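Local coordinates for protein peptidoglycan glycosyltransferase (Atopobium parvulum, PDB 4OVD) that belongs to the penicillin-binding proteins of bacteria, combining a dimerisation domain with a transpeptidase-family domain, at residues A[323-327]-A[328-332]; A[281-285]-A[286-290]; A[357-360]-A[361-365]; A[480-484]-A[485-489]. All blocks are in the same frame, centred on the assembly; numbering follows the deposited sequence.

Contact 1 (A[323-327]-A[328-332])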
loop_
_atom_site.group_PDB
_atom_site.type_symbol
_atom_site.label_atom_id
_atom_site.label_comp_id
_atom_site.label_asym_id
_atom_site.label_seq_id
_atom_site.Cartn_x
_atom_site.Cartn_y
_atom_site.Cartn_z
ATOM N N LEU A 323 7.321 -16.207 24.808
ATOM C CA LEU A 323 8.501 -15.449 25.200
ATOM C C LEU A 323 8.052 -14.210 25.946
ATOM O O LEU A 323 7.081 -13.577 25.545
ATOM C CB LEU A 323 9.281 -15.008 23.952
ATOM C CG LEU A 323 10.605 -14.230 24.110
ATOM C CD1 LEU A 323 11.678 -14.976 24.892
ATOM C CD2 LEU A 323 11.175 -13.874 22.745
ATOM N N GLN A 324 8.750 -13.864 27.028
ATOM C CA GLN A 324 8.450 -12.656 27.789
ATOM C C GLN A 324 9.144 -11.475 27.076
ATOM O O GLN A 324 10.353 -11.500 26.854
ATOM C CB GLN A 324 8.993 -12.791 29.221
ATOM C CG GLN A 324 8.769 -11.599 30.157
ATOM C CD GLN A 324 7.308 -11.388 30.576
ATOM O OE1 GLN A 324 6.911 -10.276 30.949
ATOM N NE2 GLN A 324 6.502 -12.447 30.507
ATOM N N VAL A 325 8.368 -10.477 26.675
ATOM C CA VAL A 325 8.905 -9.242 26.056
ATOM C C VAL A 325 8.412 -8.094 26.906
ATOM O O VAL A 325 7.199 -7.813 26.947
ATOM C CB VAL A 325 8.439 -9.014 24.608
ATOM C CG1 VAL A 325 9.001 -10.112 23.706
ATOM C CG2 VAL A 325 6.917 -8.940 24.541
ATOM N N GLY A 326 9.339 -7.422 27.579
ATOM C CA GLY A 326 8.960 -6.372 28.507
ATOM C C GLY A 326 8.209 -7.133 29.596
ATOM O O GLY A 326 8.697 -8.151 30.081
ATOM N N ASP A 327 6.977 -6.728 29.898
ATOM C CA ASP A 327 6.211 -7.400 30.959
ATOM C C ASP A 327 4.991 -8.181 30.506
ATOM O O ASP A 327 4.153 -8.534 31.318
ATOM C CB ASP A 327 5.859 -6.387 32.042
ATOM C CG ASP A 327 7.102 -5.792 32.675
ATOM O OD1 ASP A 327 8.178 -6.428 32.563
ATOM O OD2 ASP A 327 7.032 -4.702 33.260
ATOM N N ASN A 328 4.941 -8.495 29.214
ATOM C CA ASN A 328 3.861 -9.264 28.615
ATOM C C ASN A 328 4.479 -10.409 27.845
ATOM O O ASN A 328 5.642 -10.330 27.428
ATOM C CB ASN A 328 3.018 -8.404 27.673
ATOM C CG ASN A 328 2.050 -7.501 28.412
ATOM O OD1 ASN A 328 2.119 -7.340 29.632
ATOM N ND2 ASN A 328 1.118 -6.927 27.670
ATOM N N LYS A 329 3.707 -11.468 27.645
ATOM C CA LYS A 329 4.238 -12.625 26.969
ATOM C C LYS A 329 3.821 -12.599 25.495
ATOM O O LYS A 329 2.802 -12.020 25.140
ATOM C CB LYS A 329 3.827 -13.902 27.707
ATOM C CG LYS A 329 2.338 -14.182 27.730
ATOM C CD LYS A 329 1.965 -15.376 28.606
ATOM C CE LYS A 329 2.145 -15.102 30.100
ATOM N NZ LYS A 329 1.663 -16.223 30.967
ATOM N N VAL A 330 4.675 -13.092 24.611
ATOM C CA VAL A 330 4.328 -13.182 23.196
ATOM C C VAL A 330 4.052 -14.664 23.018
ATOM O O VAL A 330 4.736 -15.504 23.611
ATOM C CB VAL A 330 5.469 -12.689 22.324
ATOM C CG1 VAL A 330 5.190 -12.870 20.821
ATOM C CG2 VAL A 330 5.703 -11.242 22.633
ATOM N N THR A 331 3.023 -14.972 22.238
ATOM C CA THR A 331 2.625 -16.325 21.943
ATOM C C THR A 331 2.215 -16.481 20.472
ATOM O O THR A 331 1.986 -15.521 19.776
ATOM C CB THR A 331 1.371 -16.754 22.753
ATOM O OG1 THR A 331 0.308 -15.817 22.493
ATOM C CG2 THR A 331 1.642 -16.839 24.214
ATOM N N ASP A 332 2.198 -17.721 20.024
ATOM C CA ASP A 332 1.736 -18.124 18.716
ATOM C C ASP A 332 0.384 -18.923 18.933
ATOM O O ASP A 332 0.269 -19.764 19.858
ATOM C CB ASP A 332 2.736 -19.139 18.071
ATOM C CG ASP A 332 4.105 -18.517 17.644
ATOM O OD1 ASP A 332 4.116 -17.292 17.569
ATOM O OD2 ASP A 332 5.128 -19.269 17.320
#
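The beta hairpin formed by strands 322-325 and 328-331 has Leu323 opposite Val330 and Val325 opposite Asn328, both as antiparallel hydrogen-bonded pairs. Leu323 N donates to Val330 O over 2.9 Å, and Val330 N returns a shorter, straighter bond of 2.6 Å to Leu323 O, with 167° at the hydrogen. Near the turn, Val325 N meets Asn328 O at 2.8 Å, whereas the returning bond from Asn328 N to Val325 O is the longest of the four at 3.3 Å. Gln324 and Lys329 form the non-hydrogen-bonded pair between these rungs, their CA atoms 4.3 Å apart, and Lys329 CA makes a CH...O contact of 3.3 Å with Leu323 O. The turn itself, Val325 to Asn328, is type II', one of the two common two-residue hairpin turns, and Gly326 takes its positive-phi position (phi 65°). On the face that bears Leu323, Val325, Asn328 and Val330, the two valines meet diagonally rather than as a direct pair. Their side chains cross at about a right angle, and the methyls Val325 CG2 and Val330 CG2 approach to 3.2 Å, tighter than normal van der Waals contact. At chi1 -65° Val325 CG2 sits between its own backbone N and carbonyl carbon, placing it over the neighbouring strand. Helix 353-364 packs on this same face, with Leu323 against Val354 and Val330 against Asn353.

Contact 2 (A[281-285]-A[286-290])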
loop_
_atom_site.group_PDB
_atom_site.type_symbol
_atom_site.label_atom_id
_atom_site.label_comp_id
_atom_site.label_asym_id
_atom_site.label_seq_id
_atom_site.Cartn_x
_atom_site.Cartn_y
_atom_site.Cartn_z
ATOM N N SER A 281 -15.478 9.073 2.092
ATOM C CA SER A 281 -15.207 8.074 1.026
ATOM C C SER A 281 -14.190 8.584 -0.007
ATOM O O SER A 281 -13.742 7.830 -0.865
ATOM C CB SER A 281 -16.490 7.694 0.286
ATOM O OG SER A 281 -16.917 8.761 -0.559
ATOM N N LEU A 282 -13.859 9.875 0.059
ATOM C CA LEU A 282 -12.897 10.507 -0.837
ATOM C C LEU A 282 -11.416 10.276 -0.513
ATOM O O LEU A 282 -10.526 10.644 -1.288
ATOM C CB LEU A 282 -13.141 12.017 -0.854
ATOM C CG LEU A 282 -14.557 12.381 -1.300
ATOM C CD1 LEU A 282 -14.741 13.878 -1.188
ATOM C CD2 LEU A 282 -14.815 11.903 -2.709
ATOM N N ASN A 283 -11.151 9.740 0.654
ATOM C CA ASN A 283 -9.799 9.419 1.017
ATOM C C ASN A 283 -9.437 8.039 0.483
ATOM O O ASN A 283 -10.312 7.237 0.223
ATOM C CB ASN A 283 -9.726 9.248 2.515
ATOM C CG ASN A 283 -10.002 10.526 3.253
ATOM O OD1 ASN A 283 -9.404 11.572 2.960
ATOM N ND2 ASN A 283 -10.876 10.443 4.250
ATOM N N LEU A 284 -8.144 7.779 0.320
ATOM C CA LEU A 284 -7.680 6.425 0.053
ATOM C C LEU A 284 -7.175 6.003 1.409
ATOM O O LEU A 284 -6.154 6.548 1.938
ATOM C CB LEU A 284 -6.477 6.332 -0.879
ATOM C CG LEU A 284 -6.579 5.957 -2.298
ATOM C CD1 LEU A 284 -5.140 5.785 -2.778
ATOM C CD2 LEU A 284 -7.359 4.653 -2.350
ATOM N N LYS A 285 -7.816 5.023 1.989
ATOM C CA LYS A 285 -7.404 4.565 3.313
ATOM C C LYS A 285 -5.946 4.140 3.367
ATOM O O LYS A 285 -5.289 4.376 4.364
ATOM C CB LYS A 285 -8.324 3.462 3.808
ATOM C CG LYS A 285 -9.725 3.973 4.121
ATOM C CD LYS A 285 -10.612 2.862 4.657
ATOM C CE LYS A 285 -11.888 3.486 5.231
ATOM N NZ LYS A 285 -12.847 2.414 5.537
ATOM N N LEU A 286 -5.446 3.491 2.318
ATOM C CA LEU A 286 -4.018 3.104 2.262
ATOM C C LEU A 286 -3.013 4.160 2.579
ATOM O O LEU A 286 -1.862 3.874 2.882
ATOM C CB LEU A 286 -3.659 2.706 0.830
ATOM C CG LEU A 286 -4.324 1.428 0.416
ATOM C CD1 LEU A 286 -4.224 1.246 -1.058
ATOM C CD2 LEU A 286 -3.629 0.297 1.136
ATOM N N VAL A 287 -3.379 5.362 2.256
ATOM C CA VAL A 287 -2.572 6.578 2.436
ATOM C C VAL A 287 -2.819 7.348 3.681
ATOM O O VAL A 287 -1.894 7.855 4.385
ATOM C CB VAL A 287 -2.915 7.507 1.218
ATOM C CG1 VAL A 287 -2.224 8.812 1.311
ATOM C CG2 VAL A 287 -2.493 6.812 -0.079
ATOM N N SER A 288 -4.088 7.549 3.956
ATOM C CA SER A 288 -4.434 8.370 5.072
ATOM C C SER A 288 -4.906 7.679 6.316
ATOM O O SER A 288 -5.116 8.349 7.266
ATOM C CB SER A 288 -5.474 9.396 4.591
ATOM O OG SER A 288 -6.553 8.666 4.073
ATOM N N SER A 289 -5.164 6.383 6.348
ATOM C CA SER A 289 -5.523 5.785 7.654
ATOM C C SER A 289 -4.330 4.960 8.140
ATOM O O SER A 289 -3.513 4.466 7.335
ATOM C CB SER A 289 -6.761 4.878 7.504
ATOM O OG SER A 289 -7.800 5.632 6.966
ATOM N N ILE A 290 -4.215 4.809 9.447
ATOM C CA ILE A 290 -3.106 4.072 10.053
ATOM C C ILE A 290 -3.672 2.918 10.842
ATOM O O ILE A 290 -4.817 2.964 11.332
ATOM C CB ILE A 290 -2.218 4.909 10.951
ATOM C CG1 ILE A 290 -2.953 5.407 12.183
ATOM C CG2 ILE A 290 -1.631 6.115 10.164
ATOM C CD1 ILE A 290 -1.995 6.229 13.085
HETATM O O HOH W 1 -6.241 9.982 1.353
#
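The side chains of Leu284 and Val287 cross at a slant, touching through methyls, with Leu284 CD1 lying 3.9 Å from Val287 CG2. Leu284 holds the N-cap position of the short helix 285-288, so this pairing spans the helix's first turn. Leu284 O is gripped by two backbone donors, Ser288 N at 3.1 Å (168° at the hydrogen) and Val287 N at 3.0 Å. Ser288 folds back on the same oxygen. With OG placed between its own backbone N and carbonyl carbon (chi1 58°), the hydroxyl comes to 3.0 Å from Leu284 O, although a second acceptor competes for its proton. That hydroxyl also shares water 1 with Leu284 N, which donates to the water, and Asn283 CB lies 3.6 Å from Ser288 OG. Lys285 runs out extended, its CG alongside Ser289 OG at 3.8 Å, and its backbone O takes the bond from Ser289 N at 2.8 Å as the helix ends. Lys285 NZ is hydrogen-bonded to Tyr266 O. Around this turn, Leu286 packs on Ser249 and Met251 of strand 248-253, Lys285 N bonds Ser265 OG on strand 260-266, and Leu284 leans on Gln162 and Ile163 of helix 161-164.

Contact 3 (A[357-360]-A[361-365])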
loop_
_atom_site.group_PDB
_atom_site.type_symbol
_atom_site.label_atom_id
_atom_site.label_comp_id
_atom_site.label_asym_id
_atom_site.label_seq_id
_atom_site.Cartn_x
_atom_site.Cartn_y
_atom_site.Cartn_z
ATOM N N ALA A 357 10.054 -12.151 17.536
ATOM C CA ALA A 357 10.514 -11.389 18.734
ATOM C C ALA A 357 11.851 -11.952 19.183
ATOM O O ALA A 357 12.669 -11.241 19.736
ATOM C CB ALA A 357 9.525 -11.520 19.860
ATOM N N PHE A 358 12.029 -13.253 19.061
ATOM C CA PHE A 358 13.281 -13.861 19.417
ATOM C C PHE A 358 14.386 -13.302 18.518
ATOM O O PHE A 358 15.474 -12.867 18.993
ATOM C CB PHE A 358 13.198 -15.370 19.247
ATOM C CG PHE A 358 14.512 -16.049 19.365
ATOM C CD1 PHE A 358 15.308 -16.221 18.236
ATOM C CD2 PHE A 358 14.939 -16.583 20.575
ATOM C CE1 PHE A 358 16.542 -16.849 18.320
ATOM C CE2 PHE A 358 16.170 -17.226 20.652
ATOM C CZ PHE A 358 16.987 -17.329 19.516
ATOM N N LEU A 359 14.089 -13.231 17.228
ATOM C CA LEU A 359 15.121 -12.754 16.289
ATOM C C LEU A 359 15.527 -11.349 16.616
ATOM O O LEU A 359 16.708 -11.030 16.715
ATOM C CB LEU A 359 14.641 -12.840 14.855
ATOM C CG LEU A 359 14.463 -14.237 14.247
ATOM C CD1 LEU A 359 13.958 -14.047 12.842
ATOM C CD2 LEU A 359 15.788 -14.992 14.257
ATOM N N GLU A 360 14.556 -10.493 16.841
ATOM C CA GLU A 360 14.878 -9.090 17.137
ATOM C C GLU A 360 15.555 -8.948 18.444
ATOM O O GLU A 360 16.432 -8.110 18.565
ATOM C CB GLU A 360 13.623 -8.206 17.129
ATOM C CG GLU A 360 13.847 -6.689 17.124
ATOM C CD GLU A 360 14.325 -6.111 18.433
ATOM O OE1 GLU A 360 13.986 -6.681 19.484
ATOM O OE2 GLU A 360 14.964 -5.026 18.388
ATOM N N THR A 361 15.120 -9.682 19.455
ATOM C CA THR A 361 15.714 -9.445 20.764
ATOM C C THR A 361 17.070 -10.110 20.951
ATOM O O THR A 361 17.909 -9.546 21.566
ATOM C CB THR A 361 14.794 -9.857 21.938
ATOM O OG1 THR A 361 14.501 -11.232 21.817
ATOM C CG2 THR A 361 13.468 -9.054 21.958
ATOM N N GLN A 362 17.283 -11.304 20.416
ATOM C CA GLN A 362 18.539 -12.012 20.613
ATOM C C GLN A 362 19.564 -11.792 19.530
ATOM O O GLN A 362 20.737 -11.978 19.773
ATOM C CB GLN A 362 18.256 -13.506 20.663
ATOM C CG GLN A 362 17.262 -13.883 21.756
ATOM C CD GLN A 362 17.808 -13.595 23.147
ATOM O OE1 GLN A 362 17.164 -12.948 23.973
ATOM N NE2 GLN A 362 19.036 -13.987 23.363
ATOM N N LEU A 363 19.144 -11.454 18.318
ATOM C CA LEU A 363 20.107 -11.323 17.243
ATOM C C LEU A 363 20.218 -9.929 16.669
ATOM O O LEU A 363 21.318 -9.484 16.450
ATOM C CB LEU A 363 19.727 -12.255 16.110
ATOM C CG LEU A 363 19.620 -13.722 16.568
ATOM C CD1 LEU A 363 19.119 -14.577 15.440
ATOM C CD2 LEU A 363 20.997 -14.193 17.023
ATOM N N ILE A 364 19.094 -9.265 16.367
ATOM C CA ILE A 364 19.193 -7.956 15.700
ATOM C C ILE A 364 19.559 -6.888 16.688
ATOM O O ILE A 364 20.543 -6.155 16.480
ATOM C CB ILE A 364 17.918 -7.596 14.938
ATOM C CG1 ILE A 364 17.482 -8.789 14.044
ATOM C CG2 ILE A 364 18.091 -6.293 14.148
ATOM C CD1 ILE A 364 16.120 -8.615 13.387
ATOM N N GLY A 365 18.782 -6.744 17.750
ATOM C CA GLY A 365 19.104 -5.714 18.717
ATOM C C GLY A 365 18.280 -4.527 18.276
ATOM O O GLY A 365 18.014 -4.340 17.083
#
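One face of the Phe358 ring carries the aliphatic part of Gln362, whose CG lies 4.0 Å from the ring centroid and 24° off the normal, a CH-pi contact offset toward the CD2-CE2 side. The two side chains cross at about a right angle, and the Gln362 amide plane is turned 33° from the ring. Leu363 CD1 approaches the ring obliquely at 4.5 Å from Phe358 CE1, and the ring of Phe317 meets the Phe358 ring. With CG anti to the backbone N (chi1 170°), the Phe358 ring stands where Gln362 CG passes over its face. Beside this, Leu359 and Leu363 touch through single methyls, CD2 to CD1 at 3.6 Å, one helical turn apart and backed by Phe311 and Phe317. The helix 353-364 changes pitch here. Thr361 N bonds Ala357 O at 2.9 Å in ordinary alpha fashion, but Ile364 N reaches Leu359 O at 3.0 Å and Gly365 N reaches Glu360 O at 2.8 Å, both i+5 bonds of a wider pi-type turn. Leu359 O thus accepts from both Leu363 N and Ile364 N. Gly365 ends the helix with a positive phi. Thr361 OG1 adds a side-chain bond of 2.8 Å to Ala357 O, from the opposite face of that carbonyl to its own N-H. Two donors therefore satisfy each of the Ala357 and Leu359 oxygens, while the buried Glu360 carboxylate lies near that of Asp366, a closeness of like charges that may raise the proton affinity of one of them.

Contact 4 (A[480-484]-A[485-489])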
loop_
_atom_site.group_PDB
_atom_site.type_symbol
_atom_site.label_atom_id
_atom_site.label_comp_id
_atom_site.label_asym_id
_atom_site.label_seq_id
_atom_site.Cartn_x
_atom_site.Cartn_y
_atom_site.Cartn_z
ATOM N N ALA A 480 -3.327 -17.690 -2.017
ATOM C CA ALA A 480 -2.952 -16.565 -2.883
ATOM C C ALA A 480 -2.292 -17.097 -4.139
ATOM O O ALA A 480 -2.094 -16.362 -5.101
ATOM C CB ALA A 480 -2.030 -15.609 -2.173
ATOM N N GLY A 481 -1.938 -18.376 -4.173
ATOM C CA GLY A 481 -1.323 -18.936 -5.383
ATOM C C GLY A 481 -2.175 -18.780 -6.634
ATOM O O GLY A 481 -3.381 -18.758 -6.570
ATOM N N ILE A 482 -1.533 -18.634 -7.787
ATOM C CA ILE A 482 -2.250 -18.454 -9.037
ATOM C C ILE A 482 -1.615 -19.406 -10.048
ATOM O O ILE A 482 -0.399 -19.314 -10.342
ATOM C CB ILE A 482 -2.134 -17.024 -9.623
ATOM C CG1 ILE A 482 -2.573 -15.940 -8.600
ATOM C CG2 ILE A 482 -2.972 -16.939 -10.896
ATOM C CD1 ILE A 482 -2.088 -14.558 -8.979
ATOM N N TYR A 483 -2.442 -20.310 -10.568
ATOM C CA TYR A 483 -2.010 -21.309 -11.531
ATOM C C TYR A 483 -1.229 -20.673 -12.684
ATOM O O TYR A 483 -1.730 -19.748 -13.303
ATOM C CB TYR A 483 -3.227 -22.049 -12.085
ATOM C CG TYR A 483 -2.780 -23.154 -13.010
ATOM C CD1 TYR A 483 -2.053 -24.247 -12.520
ATOM C CD2 TYR A 483 -3.040 -23.085 -14.378
ATOM C CE1 TYR A 483 -1.618 -25.256 -13.382
ATOM C CE2 TYR A 483 -2.621 -24.085 -15.238
ATOM C CZ TYR A 483 -1.913 -25.162 -14.737
ATOM O OH TYR A 483 -1.519 -26.127 -15.620
ATOM N N GLY A 484 -0.012 -21.164 -12.946
ATOM C CA GLY A 484 0.871 -20.656 -14.021
ATOM C C GLY A 484 1.824 -19.504 -13.650
ATOM O O GLY A 484 2.654 -19.088 -14.463
ATOM N N TYR A 485 1.749 -18.987 -12.416
ATOM C CA TYR A 485 2.610 -17.877 -12.032
ATOM C C TYR A 485 3.356 -18.154 -10.762
ATOM O O TYR A 485 3.020 -19.034 -10.027
ATOM C CB TYR A 485 1.746 -16.636 -11.804
ATOM C CG TYR A 485 1.023 -16.126 -13.038
ATOM C CD1 TYR A 485 -0.219 -16.621 -13.417
ATOM C CD2 TYR A 485 1.577 -15.109 -13.796
ATOM C CE1 TYR A 485 -0.859 -16.127 -14.545
ATOM C CE2 TYR A 485 0.955 -14.616 -14.893
ATOM C CZ TYR A 485 -0.253 -15.132 -15.271
ATOM O OH TYR A 485 -0.818 -14.592 -16.370
ATOM N N THR A 486 4.384 -17.386 -10.485
ATOM C CA THR A 486 5.105 -17.515 -9.212
ATOM C C THR A 486 4.606 -16.377 -8.375
ATOM O O THR A 486 4.462 -15.317 -8.887
ATOM C CB THR A 486 6.621 -17.357 -9.372
ATOM O OG1 THR A 486 7.130 -18.445 -10.127
ATOM C CG2 THR A 486 7.282 -17.356 -8.022
ATOM N N VAL A 487 4.235 -16.630 -7.134
ATOM C CA VAL A 487 3.739 -15.589 -6.209
ATOM C C VAL A 487 4.549 -15.681 -4.936
ATOM O O VAL A 487 4.662 -16.744 -4.343
ATOM C CB VAL A 487 2.249 -15.780 -5.901
ATOM C CG1 VAL A 487 1.717 -14.799 -4.841
ATOM C CG2 VAL A 487 1.474 -15.674 -7.177
ATOM N N ALA A 488 5.206 -14.580 -4.586
ATOM C CA ALA A 488 5.938 -14.490 -3.346
ATOM C C ALA A 488 5.078 -13.514 -2.508
ATOM O O ALA A 488 4.728 -12.450 -2.981
ATOM C CB ALA A 488 7.285 -13.890 -3.601
ATOM N N GLY A 489 4.676 -13.893 -1.321
ATOM C CA GLY A 489 3.888 -12.998 -0.558
ATOM C C GLY A 489 3.837 -13.294 0.917
ATOM O O GLY A 489 4.484 -14.206 1.402
HETATM O O HOH W 2 1.292 -19.121 -7.602
#
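Ile482 to Tyr485 form a type II beta turn, closed by Tyr485 N donating to Ile482 O at 3.0 Å with 156° at the hydrogen. Gly484 occupies the third position with the positive phi (89°) of a type II turn. A water widens the link just beyond the turn: Ile482 N donates to water 2 at 2.9 Å, and the water in turn donates to Tyr485 O at 3.0 Å, bridging the two arms where no direct backbone bond joins them. Among the side chains, Ile482 touches two residues, through different ends. Its CG2 methyl lies 3.7 Å from Tyr485 CD1, reaching the ring at a slant, and its CD1 meets Val487 CG2 at 4.1 Å with the side chains about perpendicular. The isoleucine divides this way because CG2 is opposite the backbone N while CG1 turns beside it (chi1 -55°), sending the methyls to different residues of the returning arm. At the rim of the Tyr485 ring, Tyr483 O lies near its plane, 3.5 Å from Tyr485 CD1. Val487, the first residue of strand 487-495, also approaches Ala480 O through CG1 at 4.1 Å and packs on Phe546 of helix 542-556 and Val472 of helix 458-474. The Tyr485 hydroxyl is hydrogen-bonded to Ile559 O near the C-terminal end of the model, so the ring is anchored by its polar end and by apolar contact at CD1, and the turn's polar backbone is closed partly through a water.

From the N terminus the contacts come in series, none nesting or crossing: contact 2, then contact 1, contact 3 and contact 4. Each is local to one piece of chain: contact 2 starts a short helix after strand 260-266, contact 1 closes a hairpin, contact 3 ends helix 353-364, and contact 4 turns the chain into strand 487-495. Contacts 1 and 3 touch, with Leu323 CD2 3.8 Å from Phe358 N and Val325 CG1 4.1 Å from Ala357 CB, so the hairpin rests on that helix. Contacts 2 and 4 lie apart, centres about 28 Å from each other, yet both adjoin the five-stranded antiparallel sheet, at strands 248-253 and 487-495.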